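Local structure of aldehyde dehydrogenase (Listeria monocytogenes, 3K9D) at residues Asn83-Met88 against Lys128-Ile133. The protein probably oxidises aldehyde or oxo groups with NAD or NADP as the electron acceptor. Sequence-based numbering, arbitrary orientation.
Sequences NYIKDM and KTLISI
Two donors grip Ile85 O, beside the side chain that meets the other helix: Met88 N bonds to it at 3.2 Å within the type I turn Ile85-Met88, and Lys134 NZ reaches it as well as Met88 O. The long lysine, just beyond 128-133, thus ties the turn 85-88 to helix 121-134, while no hydrogen bond joins the two segments themselves; they meet by van der Waals contact of the Ile85 side chain. Ile85 suits this buried place because its beta-branch sends out two arms. With CG1 in the cleft flanked by N and C (chi1 75°) and chi2 extended, Ile85 CD1 comes 3.7 Å from Leu130 O. The same methyl, Ile85 CD1, lies 4.0 Å from Leu130 CB. The shorter arm, Ile85 CG2, meets Ile131 CG2 more loosely at 4.3 Å. Helix 121-134 is the connection of a beta-alpha-beta crossover, joining parallel strands 102-116 and 138-143 in what is, as in other aldehyde dehydrogenases, probably the cofactor-binding domain. Val40 of helix 33-49 touches both Ile85 and Leu130, adding a third helix to the apolar cluster. Packed on Ile139 of strand 138-143, Ser132 can be buried because Ser132 OG bonds back to Lys128 O at 2.8 Å; Ser132 N approaches that oxygen from the opposite face of the carbonyl plane. Near the turn, Met88 SD sits 3.5 Å above the plane of the Tyr84 ring, displaced from the ring centre, a Met-aromatic contact for which methionine's polarisable sulfur is well suited.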
loop_
_atom_site.group_PDB
_atom_site.type_symbol
_atom_site.label_atom_id
_atom_site.label_comp_id
_atom_site.label_asym_id
_atom_site.label_seq_id
_atom_site.Cartn_x
_atom_site.Cartn_y
_atom_site.Cartn_z
ATOM N N ASN A 83 12.046 5.709 20.868
ATOM C CA ASN A 83 11.885 4.593 21.806
ATOM C C ASN A 83 11.051 3.428 21.250
ATOM O O ASN A 83 11.275 2.283 21.626
ATOM C CB ASN A 83 11.330 5.066 23.154
ATOM C CG ASN A 83 12.423 5.478 24.129
ATOM O OD1 ASN A 83 13.613 5.185 23.934
ATOM N ND2 ASN A 83 12.022 6.154 25.195
ATOM N N TYR A 84 10.104 3.728 20.359
ATOM C CA TYR A 84 9.356 2.682 19.651
ATOM C C TYR A 84 10.207 1.965 18.581
ATOM O O TYR A 84 10.075 0.748 18.394
ATOM C CB TYR A 84 8.053 3.243 19.048
ATOM C CG TYR A 84 7.454 2.385 17.943
ATOM C CD1 TYR A 84 6.788 1.192 18.233
ATOM C CD2 TYR A 84 7.560 2.771 16.611
ATOM C CE1 TYR A 84 6.251 0.399 17.211
ATOM C CE2 TYR A 84 7.043 1.989 15.586
ATOM C CZ TYR A 84 6.386 0.808 15.889
ATOM O OH TYR A 84 5.867 0.041 14.864
ATOM N N ILE A 85 11.083 2.708 17.900
ATOM C CA ILE A 85 11.831 2.159 16.751
ATOM C C ILE A 85 13.228 1.600 17.044
ATOM O O ILE A 85 13.723 0.782 16.274
ATOM C CB ILE A 85 11.899 3.142 15.513
ATOM C CG1 ILE A 85 12.896 4.295 15.728
ATOM C CG2 ILE A 85 10.531 3.653 15.138
ATOM C CD1 ILE A 85 12.997 5.262 14.551
ATOM N N LYS A 86 13.855 2.016 18.148
ATOM C CA LYS A 86 15.267 1.675 18.415
ATOM C C LYS A 86 15.660 0.173 18.360
ATOM O O LYS A 86 16.754 -0.164 17.905
ATOM C CB LYS A 86 15.754 2.324 19.726
ATOM C CG LYS A 86 15.192 1.760 21.027
ATOM C CD LYS A 86 15.941 2.363 22.223
ATOM C CE LYS A 86 15.827 1.496 23.480
ATOM N NZ LYS A 86 14.433 1.406 24.016
ATOM N N ASP A 87 14.777 -0.718 18.809
ATOM C CA ASP A 87 15.109 -2.145 18.881
ATOM C C ASP A 87 14.442 -3.000 17.789
ATOM O O ASP A 87 14.611 -4.225 17.756
ATOM C CB ASP A 87 14.806 -2.702 20.276
ATOM C CG ASP A 87 15.718 -2.120 21.350
ATOM O OD1 ASP A 87 16.905 -1.870 21.060
ATOM O OD2 ASP A 87 15.248 -1.925 22.488
ATOM N N MET A 88 13.714 -2.339 16.892
ATOM C CA MET A 88 13.035 -2.999 15.768
ATOM C C MET A 88 14.033 -3.481 14.706
ATOM O O MET A 88 15.024 -2.801 14.424
ATOM C CB MET A 88 12.013 -2.056 15.133
ATOM C CG MET A 88 10.719 -1.821 15.949
ATOM S SD MET A 88 9.631 -0.576 15.193
ATOM C CE MET A 88 9.294 -1.327 13.588
ATOM N N LYS A 128 9.291 11.624 10.326
ATOM C CA LYS A 128 9.405 10.987 8.998
ATOM C C LYS A 128 10.842 10.604 8.679
ATOM O O LYS A 128 11.082 9.550 8.103
ATOM C CB LYS A 128 8.869 11.892 7.882
ATOM C CG LYS A 128 7.367 12.081 7.891
ATOM C CD LYS A 128 6.864 12.696 6.577
ATOM C CE LYS A 128 5.324 12.629 6.518
ATOM N NZ LYS A 128 4.706 13.478 5.468
ATOM N N THR A 129 11.778 11.472 9.065
ATOM C CA THR A 129 13.197 11.248 8.859
ATOM C C THR A 129 13.611 9.987 9.603
ATOM O O THR A 129 14.158 9.064 9.003
ATOM C CB THR A 129 14.030 12.444 9.328
ATOM O OG1 THR A 129 13.722 13.585 8.530
ATOM C CG2 THR A 129 15.533 12.151 9.194
ATOM N N LEU A 130 13.295 9.946 10.897
ATOM C CA LEU A 130 13.624 8.822 11.768
ATOM C C LEU A 130 13.123 7.493 11.246
ATOM O O LEU A 130 13.873 6.521 11.224
ATOM C CB LEU A 130 13.027 9.040 13.157
ATOM C CG LEU A 130 13.766 9.961 14.112
ATOM C CD1 LEU A 130 12.811 10.391 15.181
ATOM C CD2 LEU A 130 14.967 9.275 14.700
ATOM N N ILE A 131 11.860 7.450 10.826
ATOM C CA ILE A 131 11.283 6.200 10.308
ATOM C C ILE A 131 11.791 5.779 8.903
ATOM O O ILE A 131 12.011 4.592 8.660
ATOM C CB ILE A 131 9.718 6.157 10.447
ATOM C CG1 ILE A 131 9.030 7.217 9.572
ATOM C CG2 ILE A 131 9.328 6.323 11.935
ATOM C CD1 ILE A 131 7.556 7.015 9.408
ATOM N N SER A 132 12.004 6.749 8.010
ATOM C CA SER A 132 12.572 6.479 6.681
ATOM C C SER A 132 14.002 5.974 6.768
ATOM O O SER A 132 14.328 4.924 6.209
ATOM C CB SER A 132 12.525 7.716 5.781
ATOM O OG SER A 132 11.195 8.185 5.640
ATOM N N ILE A 133 14.846 6.715 7.487
ATOM C CA ILE A 133 16.243 6.333 7.714
ATOM C C ILE A 133 16.354 4.979 8.430
ATOM O O ILE A 133 17.202 4.148 8.060
ATOM C CB ILE A 133 17.033 7.445 8.480
ATOM C CG1 ILE A 133 17.179 8.714 7.619
ATOM C CG2 ILE A 133 18.392 6.934 8.943
ATOM C CD1 ILE A 133 18.228 8.625 6.494
#